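Local coordinates for protein N-acetylglucosamine 2-epimerase (Xylella fastidiosa, PDB 3GT5) that belongs to the N-acylglucosamine 2-epimerase family and probably acts as an isomerase, epimerising a sugar substrate within a largely helical barrel, at residues A[173-178]-A[199-204]; A[184-189]-A[261-266]; A[255-260]-A[267-272]. All coordinates share one frame; numbering follows the deposited sequence.

Contact 1: A[173-178]-A[199-204]; sequences NANMHM and LVLADR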
loop_
_atom_site.group_PDB
_atom_site.type_symbol
_atom_site.label_atom_id
_atom_site.label_comp_id
_atom_site.label_asym_id
_atom_site.label_seq_id
_atom_site.Cartn_x
_atom_site.Cartn_y
_atom_site.Cartn_z
ATOM N N ASN A 173 -3.135 -2.783 -9.860
ATOM C CA ASN A 173 -2.514 -2.700 -8.517
ATOM C C ASN A 173 -1.116 -2.089 -8.534
ATOM O O ASN A 173 -0.817 -1.182 -7.733
ATOM C CB ASN A 173 -2.487 -4.103 -7.896
ATOM C CG ASN A 173 -2.439 -4.099 -6.383
ATOM O OD1 ASN A 173 -2.370 -3.080 -5.751
ATOM N ND2 ASN A 173 -2.533 -5.274 -5.803
ATOM N N ALA A 174 -0.267 -2.514 -9.470
ATOM C CA ALA A 174 1.059 -1.897 -9.581
ATOM C C ALA A 174 0.953 -0.393 -9.958
ATOM O O ALA A 174 1.734 0.419 -9.463
ATOM C CB ALA A 174 1.966 -2.673 -10.562
ATOM N N ASN A 175 -0.016 -0.024 -10.798
ATOM C CA ASN A 175 -0.225 1.360 -11.196
ATOM C C ASN A 175 -0.730 2.210 -10.046
ATOM O O ASN A 175 -0.377 3.383 -9.901
ATOM C CB ASN A 175 -1.134 1.383 -12.425
ATOM C CG ASN A 175 -0.360 1.028 -13.676
ATOM O OD1 ASN A 175 0.387 1.855 -14.183
ATOM N ND2 ASN A 175 -0.495 -0.233 -14.164
ATOM N N MET A 176 -1.587 1.618 -9.212
ATOM C CA MET A 176 -2.090 2.268 -7.990
ATOM C C MET A 176 -0.950 2.568 -7.005
ATOM O O MET A 176 -0.812 3.713 -6.519
ATOM C CB MET A 176 -3.140 1.374 -7.315
ATOM C CG MET A 176 -3.891 2.015 -6.155
ATOM S SD MET A 176 -4.934 0.786 -5.168
ATOM C CE MET A 176 -3.581 -0.178 -4.601
ATOM N N HIS A 177 -0.101 1.563 -6.745
ATOM C CA HIS A 177 1.051 1.784 -5.884
ATOM C C HIS A 177 2.059 2.706 -6.520
ATOM O O HIS A 177 2.752 3.416 -5.802
ATOM C CB HIS A 177 1.647 0.483 -5.392
ATOM C CG HIS A 177 0.743 -0.208 -4.424
ATOM N ND1 HIS A 177 0.484 0.313 -3.173
ATOM C CD2 HIS A 177 -0.010 -1.329 -4.535
ATOM C CE1 HIS A 177 -0.376 -0.476 -2.547
ATOM N NE2 HIS A 177 -0.678 -1.483 -3.346
ATOM N N MET A 178 2.176 2.675 -7.846
ATOM C CA MET A 178 3.069 3.610 -8.528
ATOM C C MET A 178 2.546 5.055 -8.403
ATOM O O MET A 178 3.335 5.963 -8.249
ATOM C CB MET A 178 3.311 3.225 -9.999
ATOM C CG MET A 178 4.533 3.942 -10.636
ATOM S SD MET A 178 6.128 3.595 -9.855
ATOM C CE MET A 178 6.293 1.919 -10.482
ATOM N N LEU A 199 -0.782 11.924 -11.576
ATOM C CA LEU A 199 -2.081 12.353 -12.053
ATOM C C LEU A 199 -2.533 11.582 -13.272
ATOM O O LEU A 199 -3.735 11.273 -13.361
ATOM C CB LEU A 199 -2.105 13.870 -12.358
ATOM C CG LEU A 199 -3.489 14.405 -12.779
ATOM C CD1 LEU A 199 -4.527 14.300 -11.661
ATOM C CD2 LEU A 199 -3.359 15.882 -13.347
ATOM N N VAL A 200 -1.621 11.361 -14.225
ATOM C CA VAL A 200 -1.917 10.558 -15.443
ATOM C C VAL A 200 -2.418 9.142 -15.035
ATOM O O VAL A 200 -3.468 8.685 -15.515
ATOM C CB VAL A 200 -0.718 10.419 -16.398
ATOM C CG1 VAL A 200 -1.032 9.390 -17.550
ATOM C CG2 VAL A 200 -0.302 11.782 -17.001
ATOM N N LEU A 201 -1.701 8.506 -14.130
ATOM C CA LEU A 201 -2.060 7.149 -13.647
ATOM C C LEU A 201 -3.444 7.174 -13.008
ATOM O O LEU A 201 -4.291 6.304 -13.299
ATOM C CB LEU A 201 -1.040 6.635 -12.635
ATOM C CG LEU A 201 0.398 6.383 -13.072
ATOM C CD1 LEU A 201 1.298 5.989 -11.855
ATOM C CD2 LEU A 201 0.499 5.328 -14.205
ATOM N N ALA A 202 -3.689 8.145 -12.116
ATOM C CA ALA A 202 -5.044 8.290 -11.530
ATOM C C ALA A 202 -6.166 8.487 -12.559
ATOM O O ALA A 202 -7.211 7.872 -12.483
ATOM C CB ALA A 202 -5.086 9.420 -10.477
ATOM N N ASP A 203 -5.926 9.327 -13.551
ATOM C CA ASP A 203 -6.910 9.570 -14.577
ATOM C C ASP A 203 -7.209 8.289 -15.371
ATOM O O ASP A 203 -8.388 7.895 -15.547
ATOM C CB ASP A 203 -6.400 10.638 -15.503
ATOM C CG ASP A 203 -7.288 10.784 -16.737
ATOM O OD1 ASP A 203 -8.493 10.975 -16.577
ATOM O OD2 ASP A 203 -6.771 10.585 -17.876
ATOM N N ARG A 204 -6.156 7.618 -15.799
ATOM C CA ARG A 204 -6.318 6.413 -16.637
ATOM C C ARG A 204 -7.033 5.311 -15.858
ATOM O O ARG A 204 -7.947 4.657 -16.383
ATOM C CB ARG A 204 -4.980 5.912 -17.156
ATOM C CG ARG A 204 -4.280 6.830 -18.132
ATOM C CD ARG A 204 -5.104 7.192 -19.347
ATOM N NE ARG A 204 -4.235 7.971 -20.249
ATOM C CZ ARG A 204 -4.036 9.282 -20.145
ATOM N NH1 ARG A 204 -4.690 9.977 -19.232
ATOM N NH2 ARG A 204 -3.194 9.914 -20.976
#
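The side-chain amide of Asn-175 meets Leu-201 at its oxygen end, with Leu-201 CD2 3.5 Å from Asn-175 OD1 and the two side chains crossing at about a right angle. The same oxygen accepts a hydrogen bond from Tyr-156 N, while Asn-175 ND2 donates to Gly-171 O. With both ends held, the buried amide is fixed in rotation, and its polar atoms are satisfied although a methyl group presses on one of them. Two other flat groups lie off the interface: the His-177 ring has Met-176 CE 3.4 Å above one face, toward the rim, and the Arg-204 guanidinium has Val-200 CG1 over the centre of one face and Asp-203 CG in plane at its edge, in a salt bridge whose hydrogen-bond geometry is weak.

The two methyls of Leu-201 do the touching from the other helix. Its CG lies anti to its own carbonyl carbon (chi1 -64°), which sends the branched end across to helix 172-189. There CD1 settles against backbone, 3.7 Å from Asn-175 O and 3.8 Å from Met-178 C. It also touches Met-178 CB at 3.9 Å, after which the methionine chain bends away. A leucine suits this place because one methyl can lie against the helix backbone while the other reaches the amide.

Tyr-156 of strand 155-160 touches both Met-178 and Leu-201, bringing the sheet up to the helix pair. Two consecutive antiparallel helices, 172-189 and 192-211, pack here as an alpha-hairpin, the building element of the (alpha/alpha)6 barrel of this epimerase family.

Contact 2: A[184-189]-A[261-266]; sequences AAYEAS and DRYIEV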
loop_
_atom_site.group_PDB
_atom_site.type_symbol
_atom_site.label_atom_id
_atom_site.label_comp_id
_atom_site.label_asym_id
_atom_site.label_seq_id
_atom_site.Cartn_x
_atom_site.Cartn_y
_atom_site.Cartn_z
ATOM N N ALA A 184 4.734 10.413 -3.306
ATOM C CA ALA A 184 5.839 10.463 -2.338
ATOM C C ALA A 184 7.115 11.084 -2.940
ATOM O O ALA A 184 7.804 11.872 -2.272
ATOM C CB ALA A 184 6.134 9.089 -1.813
ATOM N N ALA A 185 7.411 10.729 -4.199
ATOM C CA ALA A 185 8.612 11.208 -4.912
ATOM C C ALA A 185 8.515 12.729 -5.085
ATOM O O ALA A 185 9.533 13.463 -4.933
ATOM C CB ALA A 185 8.745 10.495 -6.268
ATOM N N TYR A 186 7.312 13.192 -5.432
ATOM C CA TYR A 186 7.053 14.625 -5.569
ATOM C C TYR A 186 7.228 15.348 -4.238
ATOM O O TYR A 186 7.856 16.408 -4.169
ATOM C CB TYR A 186 5.656 14.896 -6.085
ATOM C CG TYR A 186 5.255 16.355 -6.024
ATOM C CD1 TYR A 186 5.829 17.278 -6.880
ATOM C CD2 TYR A 186 4.309 16.816 -5.092
ATOM C CE1 TYR A 186 5.468 18.639 -6.821
ATOM C CE2 TYR A 186 3.942 18.170 -5.049
ATOM C CZ TYR A 186 4.528 19.062 -5.911
ATOM O OH TYR A 186 4.134 20.389 -5.869
ATOM N N GLU A 187 6.662 14.763 -3.189
ATOM C CA GLU A 187 6.719 15.371 -1.862
ATOM C C GLU A 187 8.167 15.473 -1.403
ATOM O O GLU A 187 8.560 16.473 -0.782
ATOM C CB GLU A 187 5.885 14.557 -0.865
ATOM C CG GLU A 187 4.400 14.658 -1.075
ATOM C CD GLU A 187 3.611 13.684 -0.228
ATOM O OE1 GLU A 187 4.199 12.737 0.351
ATOM O OE2 GLU A 187 2.374 13.859 -0.145
ATOM N N ALA A 188 8.970 14.488 -1.748
ATOM C CA ALA A 188 10.397 14.427 -1.330
ATOM C C ALA A 188 11.311 15.327 -2.155
ATOM O O ALA A 188 12.213 15.929 -1.596
ATOM C CB ALA A 188 10.887 13.030 -1.362
ATOM N N SER A 189 11.060 15.436 -3.468
ATOM C CA SER A 189 12.017 16.063 -4.399
ATOM C C SER A 189 11.553 17.399 -4.983
ATOM O O SER A 189 12.377 18.160 -5.508
ATOM C CB SER A 189 12.302 15.144 -5.574
ATOM O OG SER A 189 11.166 15.002 -6.374
ATOM N N ASP A 261 -5.546 16.050 -4.889
ATOM C CA ASP A 261 -6.362 17.275 -4.822
ATOM C C ASP A 261 -5.700 18.366 -3.957
ATOM O O ASP A 261 -6.007 19.579 -4.078
ATOM C CB ASP A 261 -7.737 16.905 -4.282
ATOM C CG ASP A 261 -8.641 18.099 -4.039
ATOM O OD1 ASP A 261 -9.204 18.644 -5.006
ATOM O OD2 ASP A 261 -8.832 18.468 -2.843
ATOM N N ARG A 262 -4.871 17.933 -3.043
ATOM C CA ARG A 262 -4.037 18.805 -2.227
ATOM C C ARG A 262 -2.958 19.547 -3.043
ATOM O O ARG A 262 -2.600 20.702 -2.716
ATOM C CB ARG A 262 -3.421 17.960 -1.109
ATOM C CG ARG A 262 -3.029 18.651 0.145
ATOM C CD ARG A 262 -2.259 17.658 1.067
ATOM N NE ARG A 262 -3.180 16.702 1.686
ATOM C CZ ARG A 262 -2.888 15.487 2.153
ATOM N NH1 ARG A 262 -1.674 14.969 2.077
ATOM N NH2 ARG A 262 -3.857 14.770 2.692
ATOM N N TYR A 263 -2.433 18.894 -4.084
ATOM C CA TYR A 263 -1.285 19.401 -4.841
ATOM C C TYR A 263 -1.650 19.903 -6.233
ATOM O O TYR A 263 -0.852 20.613 -6.871
ATOM C CB TYR A 263 -0.214 18.310 -4.969
ATOM C CG TYR A 263 0.343 17.850 -3.656
ATOM C CD1 TYR A 263 0.842 18.752 -2.732
ATOM C CD2 TYR A 263 0.355 16.500 -3.329
ATOM C CE1 TYR A 263 1.330 18.327 -1.528
ATOM C CE2 TYR A 263 0.852 16.072 -2.134
ATOM C CZ TYR A 263 1.323 16.979 -1.243
ATOM O OH TYR A 263 1.801 16.510 -0.071
ATOM N N ILE A 264 -2.811 19.498 -6.733
ATOM C CA ILE A 264 -3.254 19.829 -8.082
ATOM C C ILE A 264 -4.647 20.451 -8.030
ATOM O O ILE A 264 -5.574 19.902 -7.412
ATOM C CB ILE A 264 -3.332 18.550 -8.939
ATOM C CG1 ILE A 264 -1.926 17.968 -9.134
ATOM C CG2 ILE A 264 -4.089 18.791 -10.278
ATOM C CD1 ILE A 264 -1.900 16.789 -10.065
ATOM N N GLU A 265 -4.823 21.601 -8.676
ATOM C CA GLU A 265 -6.149 22.189 -8.791
ATOM C C GLU A 265 -6.896 21.704 -10.053
ATOM O O GLU A 265 -6.630 22.161 -11.183
ATOM C CB GLU A 265 -6.015 23.716 -8.754
ATOM C CG GLU A 265 -7.314 24.472 -8.888
ATOM C CD GLU A 265 -7.117 25.969 -8.650
ATOM O OE1 GLU A 265 -5.942 26.448 -8.717
ATOM O OE2 GLU A 265 -8.139 26.644 -8.371
ATOM N N VAL A 266 -7.843 20.788 -9.859
ATOM C CA VAL A 266 -8.610 20.208 -10.979
ATOM C C VAL A 266 -9.936 19.637 -10.413
ATOM O O VAL A 266 -9.961 19.080 -9.300
ATOM C CB VAL A 266 -7.768 19.179 -11.800
ATOM C CG1 VAL A 266 -7.787 17.807 -11.168
ATOM C CG2 VAL A 266 -8.272 19.088 -13.262
HETATM O O HOH W 1 1.664 21.321 -5.254
#
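Tyr-186 turns the edge of its ring onto one face of Tyr-263, its CE2 lying 3.9 Å from Tyr-263 CG and displaced toward the rim. The ring planes stand at 68°, a T-shaped (edge-to-face) pair. Beyond it, the Tyr-186 hydroxyl is linked through one water to Tyr-263 O, so the same two residues are joined by both a ring contact and a polar bridge.

The Tyr-263 hydroxyl donates to Glu-187 OE2 at 2.7 Å, meeting the carboxylate on its anti side and 34° out of its plane. The extended chain of Glu-187 (chi2 171°) brings the carboxylate to the hydroxyl that Tyr-263 sends across. Its second oxygen, OE1, forms a salt bridge with Lys-127, so each carboxylate oxygen has a partner. Arg-262 NH1 lies 4.7 Å from Glu-187 OE2, but NH2 of this arginine pairs with Glu-385, and any effect on Glu-187 is probably long-range. Tyrosine suits this partly exposed position, its ring packing while its hydroxyl reaches a polar partner.

Helices 172-189 and 247-263 run in roughly the same direction, and the contact joins the C-terminal part of the first to the weakly bonded end of the second, consistent with neighbouring helices of one layer of an (alpha/alpha)6 barrel.

Contact 3: A[255-260]-A[267-272]; sequences KLLLIL and EWLVPV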
loop_
_atom_site.group_PDB
_atom_site.type_symbol
_atom_site.label_atom_id
_atom_site.label_comp_id
_atom_site.label_asym_id
_atom_site.label_seq_id
_atom_site.Cartn_x
_atom_site.Cartn_y
_atom_site.Cartn_z
ATOM N N LYS A 255 -8.434 7.846 -1.443
ATOM C CA LYS A 255 -7.379 8.511 -0.673
ATOM C C LYS A 255 -6.325 9.147 -1.587
ATOM O O LYS A 255 -5.942 10.320 -1.410
ATOM C CB LYS A 255 -6.742 7.506 0.277
ATOM C CG LYS A 255 -5.671 8.078 1.232
ATOM C CD LYS A 255 -4.720 7.017 1.789
ATOM C CE LYS A 255 -3.776 6.495 0.749
ATOM N NZ LYS A 255 -3.117 5.312 1.221
ATOM N N LEU A 256 -5.840 8.383 -2.556
ATOM C CA LEU A 256 -4.837 8.920 -3.476
ATOM C C LEU A 256 -5.362 10.114 -4.274
ATOM O O LEU A 256 -4.620 11.094 -4.501
ATOM C CB LEU A 256 -4.330 7.833 -4.422
ATOM C CG LEU A 256 -3.565 6.685 -3.791
ATOM C CD1 LEU A 256 -3.269 5.688 -4.925
ATOM C CD2 LEU A 256 -2.236 7.099 -3.016
ATOM N N LEU A 257 -6.626 10.074 -4.703
ATOM C CA LEU A 257 -7.230 11.209 -5.420
ATOM C C LEU A 257 -7.327 12.444 -4.515
ATOM O O LEU A 257 -7.180 13.595 -4.990
ATOM C CB LEU A 257 -8.637 10.852 -5.912
ATOM C CG LEU A 257 -8.715 9.753 -6.945
ATOM C CD1 LEU A 257 -10.195 9.426 -7.305
ATOM C CD2 LEU A 257 -7.944 10.119 -8.225
ATOM N N LEU A 258 -7.596 12.238 -3.225
ATOM C CA LEU A 258 -7.663 13.365 -2.282
ATOM C C LEU A 258 -6.253 13.915 -1.928
ATOM O O LEU A 258 -6.113 15.101 -1.630
ATOM C CB LEU A 258 -8.436 13.008 -1.003
ATOM C CG LEU A 258 -9.950 13.251 -1.070
ATOM C CD1 LEU A 258 -10.360 14.758 -0.965
ATOM C CD2 LEU A 258 -10.550 12.659 -2.292
ATOM N N ILE A 259 -5.242 13.089 -2.000
ATOM C CA ILE A 259 -3.851 13.576 -1.857
ATOM C C ILE A 259 -3.497 14.372 -3.131
ATOM O O ILE A 259 -2.927 15.448 -3.042
ATOM C CB ILE A 259 -2.866 12.443 -1.624
ATOM C CG1 ILE A 259 -3.160 11.757 -0.275
ATOM C CG2 ILE A 259 -1.403 12.992 -1.636
ATOM C CD1 ILE A 259 -2.391 10.483 -0.028
ATOM N N LEU A 260 -3.898 13.882 -4.298
ATOM C CA LEU A 260 -3.667 14.646 -5.528
ATOM C C LEU A 260 -4.342 16.006 -5.475
ATOM O O LEU A 260 -3.773 17.004 -5.935
ATOM C CB LEU A 260 -4.138 13.883 -6.747
ATOM C CG LEU A 260 -3.174 12.800 -7.217
ATOM C CD1 LEU A 260 -3.931 11.735 -8.025
ATOM C CD2 LEU A 260 -2.021 13.400 -8.066
ATOM N N GLU A 267 -11.032 19.786 -11.149
ATOM C CA GLU A 267 -12.356 19.575 -10.555
ATOM C C GLU A 267 -12.709 18.105 -10.379
ATOM O O GLU A 267 -13.500 17.768 -9.496
ATOM C CB GLU A 267 -13.472 20.302 -11.359
ATOM N N TRP A 268 -12.128 17.229 -11.193
ATOM C CA TRP A 268 -12.638 15.858 -11.253
ATOM C C TRP A 268 -12.254 14.947 -10.086
ATOM O O TRP A 268 -12.943 13.946 -9.839
ATOM C CB TRP A 268 -12.291 15.189 -12.571
ATOM C CG TRP A 268 -10.876 14.886 -12.808
ATOM C CD1 TRP A 268 -9.985 15.635 -13.508
ATOM C CD2 TRP A 268 -10.158 13.706 -12.390
ATOM N NE1 TRP A 268 -8.766 14.994 -13.563
ATOM C CE2 TRP A 268 -8.857 13.804 -12.899
ATOM C CE3 TRP A 268 -10.523 12.539 -11.704
ATOM C CZ2 TRP A 268 -7.906 12.801 -12.709
ATOM C CZ3 TRP A 268 -9.576 11.564 -11.503
ATOM C CH2 TRP A 268 -8.287 11.695 -12.005
ATOM N N LEU A 269 -11.204 15.282 -9.339
ATOM C CA LEU A 269 -10.678 14.344 -8.351
ATOM C C LEU A 269 -11.675 13.975 -7.230
ATOM O O LEU A 269 -11.899 12.782 -6.955
ATOM C CB LEU A 269 -9.389 14.913 -7.748
ATOM C CG LEU A 269 -8.253 15.127 -8.754
ATOM C CD1 LEU A 269 -7.150 16.093 -8.114
ATOM C CD2 LEU A 269 -7.666 13.807 -9.229
ATOM N N VAL A 270 -12.274 14.978 -6.611
ATOM C CA VAL A 270 -13.136 14.739 -5.447
ATOM C C VAL A 270 -14.399 13.971 -5.838
ATOM O O VAL A 270 -14.699 13.000 -5.179
ATOM C CB VAL A 270 -13.408 16.016 -4.618
ATOM C CG1 VAL A 270 -14.368 15.695 -3.429
ATOM C CG2 VAL A 270 -12.128 16.605 -4.122
ATOM N N PRO A 271 -15.140 14.380 -6.894
ATOM C CA PRO A 271 -16.342 13.624 -7.238
ATOM C C PRO A 271 -16.033 12.150 -7.576
ATOM O O PRO A 271 -16.822 11.227 -7.243
ATOM C CB PRO A 271 -16.900 14.350 -8.475
ATOM C CG PRO A 271 -16.292 15.669 -8.469
ATOM C CD PRO A 271 -15.043 15.648 -7.658
ATOM N N VAL A 272 -14.913 11.914 -8.251
ATOM C CA VAL A 272 -14.520 10.520 -8.544
ATOM C C VAL A 272 -14.209 9.757 -7.250
ATOM O O VAL A 272 -14.683 8.626 -7.060
ATOM C CB VAL A 272 -13.378 10.435 -9.563
ATOM C CG1 VAL A 272 -12.815 9.012 -9.669
ATOM C CG2 VAL A 272 -13.820 10.913 -10.937
#
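Leu-257 is gripped closely on several sides by the segment 267-272, whereas Leu-258, one residue on, meets it only through a lighter methyl contact. In the tight part, Leu-257 CD1 presses on Val-272 CG1 at 3.6 Å, and Leu-257 CD2 lies 3.8 Å from Leu-269 CD2 and 3.9 Å from Trp-268 CZ3. Leu-269 answers from the other helix: its CB lies 3.8 Å from Leu-257 O, and its CD1 reaches 4.0 Å from Leu-260 CB. Leucine suits positions 257 and 269, since in each the two methyls meet different partners.

Trp-268 borders the packed core. Its CG sits between backbone N and carbonyl carbon (chi1 69°), and the ring reaches toward helix 192-211, where it touches Thr-206. Leu-269 CD2 lies 3.5 Å above the plane of the Trp-268 ring on one face, offset to the rim. The indole also makes a cation-pi contact with Arg-207, so this partly exposed side chain joins apolar packing to a charged group.

On the looser side, Leu-258 CD1 and Val-270 CG2 stand 4.1 Å apart, their side chains crossing at about a right angle. Leu-258 itself is buried, against Leu-321 and Arg-325 of helix 309-326; the solvent side is that of partly exposed Val-270, next to Pro-271, which points away in the first turn of its helix, where a missing N-H costs little.

Helices 247-263 and 269-284, antiparallel and joined by a short loop, thus pack against each other beside that loop as an alpha-hairpin, characteristic of the (alpha/alpha)6-barrel fold.

In the fold
Followed from the N terminus, the chain enters contact 1 along helix 172-189 and closes it on helix 192-211, making a short loop over the turn between the two helices. Contact 2 starts further along helix 172-189, before contact 1 has closed, and ends some seventy residues later at the end of helix 247-263; the two therefore cross. Contact 3 begins on that same helix ahead of the closing segment of contact 2, so these cross as well, while contacts 1 and 3 follow in series. Contacts 1 and 3 each fasten a helical hairpin, and contact 2 bolts the hairpins together. Ala-202, packed on Leu-257 and Leu-260, joins contacts 1 and 3 directly.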